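Local coordinates for protein ribokinase, putative (PDB 3B1N) that probably transfers a phosphate group from ATP to nucleosides, as a kinase of the ribokinase (PfkB) family, and is seen here with ADP and the nucleoside analogue mizoribine, at residues B[98-104]-B[115-121]; B[238-243]-B[302-307]; B[278-282]-B[299-303]. All coordinates share one frame. Residue numbers count along the deposited sequence, not the author numbering.

Interaction 1. Residues B[98-104]-B[115-121]; sequences TYSAQAM and TAFHPGA. With MZR (5-hydroxy-1-(beta-D-ribofuranosyl)-1H-imidazole-4-carboxamide), chain F.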
loop_
_atom_site.group_PDB
_atom_site.type_symbol
_atom_site.label_atom_id
_atom_site.label_comp_id
_atom_site.label_asym_id
_atom_site.label_seq_id
_atom_site.Cartn_x
_atom_site.Cartn_y
_atom_site.Cartn_z
ATOM N N THR B 98 15.679 -2.388 19.791
ATOM C CA THR B 98 15.407 -2.177 18.354
ATOM C C THR B 98 14.077 -2.856 18.016
ATOM O O THR B 98 13.745 -3.884 18.636
ATOM C CB THR B 98 16.559 -2.804 17.498
ATOM O OG1 THR B 98 17.780 -2.156 17.832
ATOM C CG2 THR B 98 16.366 -2.630 16.009
ATOM N N TYR B 99 13.358 -2.301 17.042
ATOM C CA TYR B 99 12.132 -2.950 16.555
ATOM C C TYR B 99 12.482 -3.897 15.415
ATOM O O TYR B 99 13.390 -3.615 14.634
ATOM C CB TYR B 99 11.087 -1.931 16.086
ATOM C CG TYR B 99 10.422 -1.197 17.245
ATOM C CD1 TYR B 99 9.173 -1.609 17.714
ATOM C CD2 TYR B 99 11.042 -0.095 17.844
ATOM C CE1 TYR B 99 8.540 -0.903 18.768
ATOM C CE2 TYR B 99 10.427 0.574 18.904
ATOM C CZ TYR B 99 9.198 0.149 19.341
ATOM O OH TYR B 99 8.585 0.809 20.368
ATOM N N SER B 100 11.726 -5.003 15.301
ATOM C CA SER B 100 11.849 -5.844 14.127
ATOM C C SER B 100 11.299 -5.157 12.889
ATOM O O SER B 100 10.451 -4.252 12.983
ATOM C CB SER B 100 11.103 -7.169 14.360
ATOM O OG SER B 100 11.522 -7.749 15.579
ATOM N N ALA B 101 11.741 -5.649 11.729
ATOM C CA ALA B 101 11.183 -5.220 10.429
ATOM C C ALA B 101 9.672 -5.337 10.394
ATOM O O ALA B 101 9.093 -6.269 10.927
ATOM C CB ALA B 101 11.790 -6.040 9.280
ATOM N N GLN B 102 9.029 -4.379 9.717
ATOM C CA GLN B 102 7.578 -4.354 9.581
ATOM C C GLN B 102 7.235 -4.006 8.140
ATOM O O GLN B 102 7.735 -3.036 7.590
ATOM C CB GLN B 102 6.967 -3.328 10.575
ATOM C CG GLN B 102 5.536 -3.007 10.272
ATOM C CD GLN B 102 4.582 -4.042 10.802
ATOM O OE1 GLN B 102 4.528 -4.289 12.022
ATOM N NE2 GLN B 102 3.771 -4.625 9.899
ATOM N N ALA B 103 6.417 -4.843 7.520
ATOM C CA ALA B 103 5.991 -4.583 6.133
ATOM C C ALA B 103 4.528 -4.247 6.129
ATOM O O ALA B 103 3.722 -4.929 6.750
ATOM C CB ALA B 103 6.217 -5.856 5.272
ATOM N N MET B 104 4.187 -3.151 5.450
ATOM C CA MET B 104 2.786 -2.800 5.245
ATOM C C MET B 104 2.524 -3.099 3.773
ATOM O O MET B 104 3.067 -2.445 2.900
ATOM C CB MET B 104 2.556 -1.305 5.585
ATOM C CG MET B 104 2.970 -0.888 6.996
ATOM S SD MET B 104 1.727 -1.404 8.205
ATOM C CE MET B 104 0.265 -0.545 7.648
ATOM N N THR B 115 4.422 -2.438 -1.274
ATOM C CA THR B 115 4.795 -2.624 0.138
ATOM C C THR B 115 5.619 -1.434 0.633
ATOM O O THR B 115 6.597 -1.047 -0.008
ATOM C CB THR B 115 5.616 -3.904 0.273
ATOM O OG1 THR B 115 4.774 -5.017 -0.050
ATOM C CG2 THR B 115 6.192 -4.067 1.699
ATOM N N ALA B 116 5.209 -0.841 1.754
ATOM C CA ALA B 116 6.070 0.079 2.476
ATOM C C ALA B 116 6.756 -0.725 3.560
ATOM O O ALA B 116 6.073 -1.347 4.402
ATOM C CB ALA B 116 5.205 1.147 3.135
ATOM N N PHE B 117 8.075 -0.666 3.554
ATOM C CA PHE B 117 8.850 -1.562 4.424
ATOM C C PHE B 117 9.657 -0.730 5.400
ATOM O O PHE B 117 10.444 0.116 4.970
ATOM C CB PHE B 117 9.733 -2.476 3.545
ATOM C CG PHE B 117 10.247 -3.676 4.266
ATOM C CD1 PHE B 117 9.472 -4.846 4.339
ATOM C CD2 PHE B 117 11.504 -3.625 4.875
ATOM C CE1 PHE B 117 9.978 -5.948 5.021
ATOM C CE2 PHE B 117 11.989 -4.723 5.588
ATOM C CZ PHE B 117 11.220 -5.885 5.628
ATOM N N HIS B 118 9.441 -0.963 6.700
ATOM C CA HIS B 118 10.264 -0.305 7.718
ATOM C C HIS B 118 11.308 -1.307 8.214
ATOM O O HIS B 118 10.953 -2.252 8.895
ATOM C CB HIS B 118 9.476 0.227 8.904
ATOM C CG HIS B 118 10.333 1.107 9.780
ATOM N ND1 HIS B 118 10.824 0.688 11.002
ATOM C CD2 HIS B 118 10.893 2.325 9.546
ATOM C CE1 HIS B 118 11.604 1.632 11.503
ATOM N NE2 HIS B 118 11.653 2.640 10.649
ATOM N N PRO B 119 12.565 -1.117 7.826
ATOM C CA PRO B 119 13.564 -2.156 8.027
ATOM C C PRO B 119 13.824 -2.489 9.468
ATOM O O PRO B 119 14.012 -3.670 9.754
ATOM C CB PRO B 119 14.823 -1.641 7.318
ATOM C CG PRO B 119 14.554 -0.190 7.112
ATOM C CD PRO B 119 13.101 0.020 7.055
ATOM N N GLY B 120 13.874 -1.509 10.375
ATOM C CA GLY B 120 14.221 -1.834 11.747
ATOM C C GLY B 120 15.512 -2.652 11.788
ATOM O O GLY B 120 16.521 -2.343 11.125
ATOM N N ALA B 121 15.457 -3.734 12.548
ATOM C CA ALA B 121 16.616 -4.601 12.767
ATOM C C ALA B 121 17.187 -5.187 11.477
ATOM O O ALA B 121 18.370 -5.529 11.424
ATOM C CB ALA B 121 16.248 -5.707 13.727
HETATM N N1 MZR F . 13.155 -6.443 1.859
HETATM O O3 MZR F . 11.652 -8.598 2.796
HETATM C C4 MZR F . 10.629 -7.813 2.223
HETATM C C5 MZR F . 10.810 -6.542 1.559
HETATM C C6 MZR F . 12.080 -5.833 1.388
HETATM O O6 MZR F . 12.011 -4.721 0.822
HETATM N N7 MZR F . 9.544 -6.203 1.191
HETATM C C8 MZR F . 8.700 -7.182 1.589
HETATM N N9 MZR F . 9.357 -8.189 2.234
HETATM C "C1'" MZR F . 8.776 -9.436 2.758
HETATM C "C2'" MZR F . 7.516 -9.324 3.598
HETATM O "O2'" MZR F . 7.942 -9.260 4.955
HETATM C "C3'" MZR F . 6.728 -10.592 3.181
HETATM O "O3'" MZR F . 6.455 -11.542 4.215
HETATM C "C4'" MZR F . 7.557 -11.217 2.091
HETATM O "O4'" MZR F . 8.334 -10.139 1.602
HETATM C "C5'" MZR F . 6.686 -11.783 0.993
HETATM O "O5'" MZR F . 7.588 -12.382 0.025
HETATM O O HOH W 1 10.398 -1.688 12.094
#
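Residues 98-104 and 115-121 form the open end of an antiparallel beta hairpin in the small lid sheet of this ribokinase-family fold. Gln102 and His118 make a hydrogen-bonded pair: Gln102 N to His118 O is 3.0 Å and His118 N to Gln102 O is 2.8 Å. Met104 and Ala116 make the next, with Met104 N to Ala116 O at 2.8 Å and Ala116 N to Met104 O at 2.9 Å. Beyond the strands, Ala121 N donates to Tyr99 O at 2.9 Å. A water donates to Ser100 O and His118 O and also bonds His118 ND1. Strand 10-16 satisfies the backbone of Ala101 (Tyr11) and Ala103 (Tyr11, Asn13). Arg44 meets Gln102 OE1; Asp74 and Gly71 meet Ser100 OG. Strand 113-118 pairs in parallel with a strand of the second subunit, so the lid sheet continues across the dimer. Ala103 and Phe117 face the bound mizoribine. Gln102 O lies over one face of the Phe117 ring and MZR C5 over the other; Phe117 CE1 is 3.4 Å from MZR C4.

Interaction 2. Residues B[238-243]-B[302-307]; sequences PAVRAE and RFETAF. With ADP (adenosine-5'-diphosphate), chain G.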
loop_
_atom_site.group_PDB
_atom_site.type_symbol
_atom_site.label_atom_id
_atom_site.label_comp_id
_atom_site.label_asym_id
_atom_site.label_seq_id
_atom_site.Cartn_x
_atom_site.Cartn_y
_atom_site.Cartn_z
ATOM N N PRO B 238 3.332 -26.488 -14.408
ATOM C CA PRO B 238 1.944 -26.015 -14.284
ATOM C C PRO B 238 1.636 -25.495 -12.911
ATOM O O PRO B 238 2.194 -25.997 -11.924
ATOM C CB PRO B 238 1.094 -27.273 -14.533
ATOM C CG PRO B 238 2.047 -28.436 -14.464
ATOM C CD PRO B 238 3.464 -27.961 -14.436
ATOM N N ALA B 239 0.693 -24.559 -12.831
ATOM C CA ALA B 239 0.095 -24.256 -11.547
ATOM C C ALA B 239 -0.761 -25.395 -11.026
ATOM O O ALA B 239 -1.289 -26.202 -11.806
ATOM C CB ALA B 239 -0.765 -22.964 -11.647
ATOM N N VAL B 240 -0.926 -25.458 -9.719
ATOM C CA VAL B 240 -1.916 -26.317 -9.087
ATOM C C VAL B 240 -3.139 -25.448 -8.838
ATOM O O VAL B 240 -3.005 -24.364 -8.276
ATOM C CB VAL B 240 -1.382 -26.928 -7.754
ATOM C CG1 VAL B 240 -2.414 -27.761 -7.025
ATOM C CG2 VAL B 240 -0.225 -27.836 -8.062
ATOM N N ARG B 241 -4.313 -25.913 -9.259
ATOM C CA ARG B 241 -5.557 -25.163 -8.979
ATOM C C ARG B 241 -5.723 -24.926 -7.500
ATOM O O ARG B 241 -5.732 -25.860 -6.703
ATOM C CB ARG B 241 -6.779 -25.935 -9.543
ATOM C CG ARG B 241 -8.096 -25.174 -9.445
ATOM C CD ARG B 241 -8.988 -25.453 -10.647
ATOM N NE ARG B 241 -9.360 -24.192 -11.299
ATOM C CZ ARG B 241 -8.691 -23.622 -12.310
ATOM N NH1 ARG B 241 -9.109 -22.464 -12.820
ATOM N NH2 ARG B 241 -7.605 -24.201 -12.822
ATOM N N ALA B 242 -5.875 -23.652 -7.130
ATOM C CA ALA B 242 -6.048 -23.282 -5.737
ATOM C C ALA B 242 -7.422 -23.673 -5.260
ATOM O O ALA B 242 -8.398 -23.454 -6.000
ATOM C CB ALA B 242 -5.902 -21.758 -5.605
ATOM N N GLU B 243 -7.505 -24.162 -4.025
ATOM C CA GLU B 243 -8.825 -24.481 -3.460
ATOM C C GLU B 243 -9.662 -23.207 -3.334
ATOM O O GLU B 243 -10.892 -23.258 -3.542
ATOM C CB GLU B 243 -8.732 -25.234 -2.126
ATOM C CG GLU B 243 -7.850 -26.501 -2.163
ATOM C CD GLU B 243 -8.503 -27.723 -2.795
ATOM O OE1 GLU B 243 -8.790 -27.700 -4.021
ATOM O OE2 GLU B 243 -8.689 -28.722 -2.063
ATOM N N ARG B 302 -1.929 -34.326 -2.040
ATOM C CA ARG B 302 -2.286 -33.321 -3.007
ATOM C C ARG B 302 -1.359 -33.307 -4.229
ATOM O O ARG B 302 -1.782 -33.007 -5.354
ATOM C CB ARG B 302 -2.266 -31.928 -2.338
ATOM C CG ARG B 302 -3.407 -31.646 -1.352
ATOM C CD ARG B 302 -4.739 -31.277 -2.095
ATOM N NE ARG B 302 -4.658 -30.053 -2.932
ATOM C CZ ARG B 302 -4.883 -28.814 -2.495
ATOM N NH1 ARG B 302 -5.193 -28.597 -1.211
ATOM N NH2 ARG B 302 -4.798 -27.787 -3.352
ATOM N N PHE B 303 -0.075 -33.672 -4.039
ATOM C CA PHE B 303 0.828 -33.755 -5.156
ATOM C C PHE B 303 0.354 -34.894 -6.095
ATOM O O PHE B 303 0.279 -34.693 -7.297
ATOM C CB PHE B 303 2.274 -34.060 -4.668
ATOM C CG PHE B 303 3.297 -34.013 -5.775
ATOM C CD1 PHE B 303 4.161 -32.898 -5.960
ATOM C CD2 PHE B 303 3.416 -35.053 -6.693
ATOM C CE1 PHE B 303 5.086 -32.821 -7.020
ATOM C CE2 PHE B 303 4.317 -34.984 -7.739
ATOM C CZ PHE B 303 5.191 -33.867 -7.928
ATOM N N GLU B 304 -0.003 -36.030 -5.479
ATOM C CA GLU B 304 -0.512 -37.173 -6.240
ATOM C C GLU B 304 -1.776 -36.800 -7.009
ATOM O O GLU B 304 -1.888 -37.128 -8.175
ATOM C CB GLU B 304 -0.795 -38.328 -5.288
ATOM C CG GLU B 304 0.432 -39.073 -4.893
ATOM C CD GLU B 304 0.631 -40.327 -5.738
ATOM O OE1 GLU B 304 1.572 -41.083 -5.415
ATOM O OE2 GLU B 304 -0.140 -40.545 -6.712
ATOM N N THR B 305 -2.717 -36.101 -6.358
ATOM C CA THR B 305 -3.945 -35.682 -7.042
ATOM C C THR B 305 -3.661 -34.739 -8.197
ATOM O O THR B 305 -4.234 -34.885 -9.276
ATOM C CB THR B 305 -4.925 -35.042 -6.094
ATOM O OG1 THR B 305 -5.311 -36.030 -5.128
ATOM C CG2 THR B 305 -6.162 -34.579 -6.841
ATOM N N ALA B 306 -2.751 -33.774 -7.995
ATOM C CA ALA B 306 -2.447 -32.812 -9.048
ATOM C C ALA B 306 -1.689 -33.379 -10.230
ATOM O O ALA B 306 -1.945 -33.000 -11.369
ATOM C CB ALA B 306 -1.613 -31.616 -8.465
ATOM N N PHE B 307 -0.749 -34.278 -9.950
ATOM C CA PHE B 307 0.278 -34.643 -10.938
ATOM C C PHE B 307 0.331 -36.106 -11.329
ATOM O O PHE B 307 0.996 -36.420 -12.284
ATOM C CB PHE B 307 1.652 -34.201 -10.456
ATOM C CG PHE B 307 1.719 -32.738 -10.194
ATOM C CD1 PHE B 307 1.440 -31.819 -11.236
ATOM C CD2 PHE B 307 2.066 -32.267 -8.916
ATOM C CE1 PHE B 307 1.497 -30.430 -10.987
ATOM C CE2 PHE B 307 2.115 -30.863 -8.669
ATOM C CZ PHE B 307 1.855 -29.972 -9.708
HETATM P PB ADP G . 5.573 -13.963 -5.913
HETATM O O1B ADP G . 5.261 -12.704 -6.708
HETATM O O2B ADP G . 7.055 -14.092 -5.737
HETATM O O3B ADP G . 4.855 -14.265 -4.645
HETATM P PA ADP G . 4.064 -15.614 -7.912
HETATM O O1A ADP G . 2.852 -14.678 -7.792
HETATM O O2A ADP G . 4.725 -15.796 -9.244
HETATM O O3A ADP G . 5.257 -15.214 -6.956
HETATM O "O5'" ADP G . 3.494 -16.941 -7.314
HETATM C "C5'" ADP G . 4.442 -17.993 -7.093
HETATM C "C4'" ADP G . 3.869 -19.379 -7.349
HETATM O "O4'" ADP G . 2.755 -19.602 -6.459
HETATM C "C3'" ADP G . 3.303 -19.577 -8.776
HETATM O "O3'" ADP G . 4.343 -19.902 -9.711
HETATM C "C2'" ADP G . 2.253 -20.627 -8.516
HETATM O "O2'" ADP G . 2.863 -21.935 -8.494
HETATM C "C1'" ADP G . 1.731 -20.318 -7.141
HETATM N N9 ADP G . 0.559 -19.407 -7.258
HETATM C C8 ADP G . 0.514 -18.036 -7.245
HETATM N N7 ADP G . -0.775 -17.608 -7.440
HETATM C C5 ADP G . -1.515 -18.686 -7.652
HETATM C C6 ADP G . -2.923 -18.931 -7.956
HETATM N N6 ADP G . -3.749 -17.852 -8.063
HETATM N N1 ADP G . -3.331 -20.178 -8.105
HETATM C C2 ADP G . -2.496 -21.239 -7.996
HETATM N N3 ADP G . -1.199 -21.083 -7.697
HETATM C C4 ADP G . -0.665 -19.872 -7.547
HETATM O O HOH W 2 -5.763 -28.483 -5.911
HETATM O O HOH W 3 -5.082 -24.642 -2.522
#
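Arg302 reaches the loop 238-243 mainly through water. Its NH2 donates to one water at 2.8 Å, and that water donates to Arg241 O at 2.7 Å. A second water accepts from Arg302 NH2 at 3.3 Å and from Glu243 N at 2.9 Å. No direct hydrogen bond joins the two segments. The one ion pair is long: Glu243 OE2 lies 3.6 Å from Arg302 NH1, over a face of the guanidinium. No N-H points at this oxygen, so the attraction is between charges only.

The other half of the contact is apolar. Val240 points its side chain at the helix 296-307. Val240 CG2 is 3.4 Å from Phe307 CZ and 4.0 Å from Ala306 CB. Pro238 CG adds a contact of 4.0 Å with Phe307 CE1. The Phe307 chi1 of -58° (m) brings its ring toward the loop. Ala306 and Arg302 are one helical turn apart, so both can face it.

The loop also borders the nucleotide site. Val240 O is 3.2 Å from ADP C2, and Ala242 CB is 3.9 Å from ADP N1. The loop thus lies between the adenine and the C-terminal helix. Pro238 O is held by Ser277 OG of helix 269-284.

The close fit is therefore apolar, at Val240 on Phe307 and Ala306. The polar end of Arg302 meets the loop through waters and an undirected charge pair, so no direct hydrogen bond fixes the loop to the helix.

Interaction 3. Residues B[278-282]-B[299-303]; sequences LMGAL and IDARF. With ADP (adenosine-5'-diphosphate), chain G.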
loop_
_atom_site.group_PDB
_atom_site.type_symbol
_atom_site.label_atom_id
_atom_site.label_comp_id
_atom_site.label_asym_id
_atom_site.label_seq_id
_atom_site.Cartn_x
_atom_site.Cartn_y
_atom_site.Cartn_z
ATOM N N LEU B 278 2.967 -26.594 -6.068
ATOM C CA LEU B 278 1.974 -27.040 -5.094
ATOM C C LEU B 278 2.037 -26.210 -3.830
ATOM O O LEU B 278 0.987 -25.768 -3.318
ATOM C CB LEU B 278 2.141 -28.513 -4.752
ATOM C CG LEU B 278 1.290 -29.049 -3.634
ATOM C CD1 LEU B 278 -0.188 -28.930 -3.925
ATOM C CD2 LEU B 278 1.674 -30.516 -3.388
ATOM N N MET B 279 3.245 -25.963 -3.307
ATOM C CA MET B 279 3.305 -25.156 -2.062
ATOM C C MET B 279 2.714 -23.752 -2.274
ATOM O O MET B 279 2.022 -23.276 -1.362
ATOM C CB MET B 279 4.758 -25.056 -1.602
ATOM C CG MET B 279 5.357 -26.448 -1.179
ATOM S SD MET B 279 4.578 -27.231 0.206
ATOM C CE MET B 279 5.242 -26.272 1.595
ATOM N N GLY B 280 2.976 -23.141 -3.431
ATOM C CA GLY B 280 2.375 -21.848 -3.761
ATOM C C GLY B 280 0.857 -21.904 -3.709
ATOM O O GLY B 280 0.180 -20.980 -3.170
ATOM N N ALA B 281 0.289 -22.973 -4.254
ATOM C CA ALA B 281 -1.198 -23.140 -4.215
ATOM C C ALA B 281 -1.756 -23.417 -2.868
ATOM O O ALA B 281 -2.884 -22.978 -2.558
ATOM C CB ALA B 281 -1.627 -24.239 -5.212
ATOM N N LEU B 282 -1.038 -24.154 -2.025
ATOM C CA LEU B 282 -1.564 -24.407 -0.679
ATOM C C LEU B 282 -1.535 -23.135 0.155
ATOM O O LEU B 282 -2.426 -22.856 0.946
ATOM C CB LEU B 282 -0.766 -25.498 0.022
ATOM C CG LEU B 282 -0.760 -26.811 -0.750
ATOM C CD1 LEU B 282 0.216 -27.769 -0.106
ATOM C CD2 LEU B 282 -2.208 -27.386 -0.668
ATOM N N ILE B 299 0.400 -32.912 1.914
ATOM C CA ILE B 299 1.199 -32.452 0.802
ATOM C C ILE B 299 1.412 -33.546 -0.237
ATOM O O ILE B 299 1.198 -33.315 -1.440
ATOM C CB ILE B 299 2.566 -31.868 1.293
ATOM C CG1 ILE B 299 2.307 -30.613 2.123
ATOM C CG2 ILE B 299 3.442 -31.514 0.063
ATOM C CD1 ILE B 299 3.529 -30.074 2.913
ATOM N N ASP B 300 1.838 -34.741 0.214
ATOM C CA ASP B 300 2.026 -35.861 -0.719
ATOM C C ASP B 300 0.737 -36.277 -1.429
ATOM O O ASP B 300 0.769 -36.525 -2.624
ATOM C CB ASP B 300 2.652 -37.064 -0.030
ATOM C CG ASP B 300 4.134 -36.861 0.287
ATOM O OD1 ASP B 300 4.792 -35.907 -0.235
ATOM O OD2 ASP B 300 4.646 -37.706 1.069
ATOM N N ALA B 301 -0.363 -36.272 -0.680
ATOM C CA ALA B 301 -1.682 -36.640 -1.268
ATOM C C ALA B 301 -2.112 -35.628 -2.313
ATOM O O ALA B 301 -2.609 -35.988 -3.393
ATOM C CB ALA B 301 -2.726 -36.784 -0.175
ATOM N N ARG B 302 -1.929 -34.326 -2.040
ATOM C CA ARG B 302 -2.286 -33.321 -3.007
ATOM C C ARG B 302 -1.359 -33.307 -4.229
ATOM O O ARG B 302 -1.782 -33.007 -5.354
ATOM C CB ARG B 302 -2.266 -31.928 -2.338
ATOM C CG ARG B 302 -3.407 -31.646 -1.352
ATOM C CD ARG B 302 -4.739 -31.277 -2.095
ATOM N NE ARG B 302 -4.658 -30.053 -2.932
ATOM C CZ ARG B 302 -4.883 -28.814 -2.495
ATOM N NH1 ARG B 302 -5.193 -28.597 -1.211
ATOM N NH2 ARG B 302 -4.798 -27.787 -3.352
ATOM N N PHE B 303 -0.075 -33.672 -4.039
ATOM C CA PHE B 303 0.828 -33.755 -5.156
ATOM C C PHE B 303 0.354 -34.894 -6.095
ATOM O O PHE B 303 0.279 -34.693 -7.297
ATOM C CB PHE B 303 2.274 -34.060 -4.668
ATOM C CG PHE B 303 3.297 -34.013 -5.775
ATOM C CD1 PHE B 303 4.161 -32.898 -5.960
ATOM C CD2 PHE B 303 3.416 -35.053 -6.693
ATOM C CE1 PHE B 303 5.086 -32.821 -7.020
ATOM C CE2 PHE B 303 4.317 -34.984 -7.739
ATOM C CZ PHE B 303 5.191 -33.867 -7.928
HETATM P PB ADP G . 5.573 -13.963 -5.913
HETATM O O1B ADP G . 5.261 -12.704 -6.708
HETATM O O2B ADP G . 7.055 -14.092 -5.737
HETATM O O3B ADP G . 4.855 -14.265 -4.645
HETATM P PA ADP G . 4.064 -15.614 -7.912
HETATM O O1A ADP G . 2.852 -14.678 -7.792
HETATM O O2A ADP G . 4.725 -15.796 -9.244
HETATM O O3A ADP G . 5.257 -15.214 -6.956
HETATM O "O5'" ADP G . 3.494 -16.941 -7.314
HETATM C "C5'" ADP G . 4.442 -17.993 -7.093
HETATM C "C4'" ADP G . 3.869 -19.379 -7.349
HETATM O "O4'" ADP G . 2.755 -19.602 -6.459
HETATM C "C3'" ADP G . 3.303 -19.577 -8.776
HETATM O "O3'" ADP G . 4.343 -19.902 -9.711
HETATM C "C2'" ADP G . 2.253 -20.627 -8.516
HETATM O "O2'" ADP G . 2.863 -21.935 -8.494
HETATM C "C1'" ADP G . 1.731 -20.318 -7.141
HETATM N N9 ADP G . 0.559 -19.407 -7.258
HETATM C C8 ADP G . 0.514 -18.036 -7.245
HETATM N N7 ADP G . -0.775 -17.608 -7.440
HETATM C C5 ADP G . -1.515 -18.686 -7.652
HETATM C C6 ADP G . -2.923 -18.931 -7.956
HETATM N N6 ADP G . -3.749 -17.852 -8.063
HETATM N N1 ADP G . -3.331 -20.178 -8.105
HETATM C C2 ADP G . -2.496 -21.239 -7.996
HETATM N N3 ADP G . -1.199 -21.083 -7.697
HETATM C C4 ADP G . -0.665 -19.872 -7.547
HETATM O O HOH W 3 -5.082 -24.642 -2.522
#
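Helices 269-284 and 296-307 cross steeply here, at 109° between the directions of their short segments. The axes are 11.0 Å apart, so long side chains fill the gap. Leu278 has chi1 173° (t) and chi2 61° (p). This places CD2 against the second helix, 3.4 Å from Ile299 O, 4.0 Å from Ile299 CG2 and 3.8 Å from Phe303 CB. The same methyl lies at the edge of the Phe303 ring. Leu278 CD1 is 4.0 Å from Arg302 CB.

Leu282, one turn on, takes the m,t rotamer. Its CD1 is 4.2 Å from Ile299 CG1. Its CD2 lies over a face of the Arg302 guanidinium, 3.3 Å from NH1. Arg302 has its first three chi angles all near -60° (m), so the side chain is curled and its guanidinium lies flat against Leu282 CD2. One water accepts from Arg302 NH2 at 3.3 Å and donates to Ala281 O at 2.8 Å.

Met279 is also m at all three chi angles. Its SD is 4.1 Å from Ile299 CD1, and its side chain touches Ala56 and Leu59 of helix 49-59. Phe303, with chi1 -174° (t), also packs on Thr271 and Arg274 of helix 269-284, while its ring meets Tyr309 edge-to-face.

Gly280 contacts ADP, with its CA 3.5 Å from O4' of the nucleotide. A CB there would collide with the ribose. The two helices belong to the alpha/beta domain of the ribokinase fold, and helix 269-284 lines its nucleotide site.

Overall arrangement
Interactions 2 and 3 are neighbours, with centres 6 Å apart. Both use helix 296-307, and Arg302 takes part in both. They touch directly: Val240 O is 3.4 Å from Ala281 CB, and Val240 CG2 is 3.8 Å from Leu278 CA. The water between Arg302 NH2, Glu243 N and Ala281 O joins the two. Each also contributes to the ADP pocket, interaction 2 beside the adenine and interaction 3 beside the ribose. Interaction 1 lies across the chain's centre, at the mizoribine site. Its centre is 34 Å from that of interaction 2 and 30 Å from that of interaction 3. The contacts thus mark the two substrate sites, nucleoside and nucleotide.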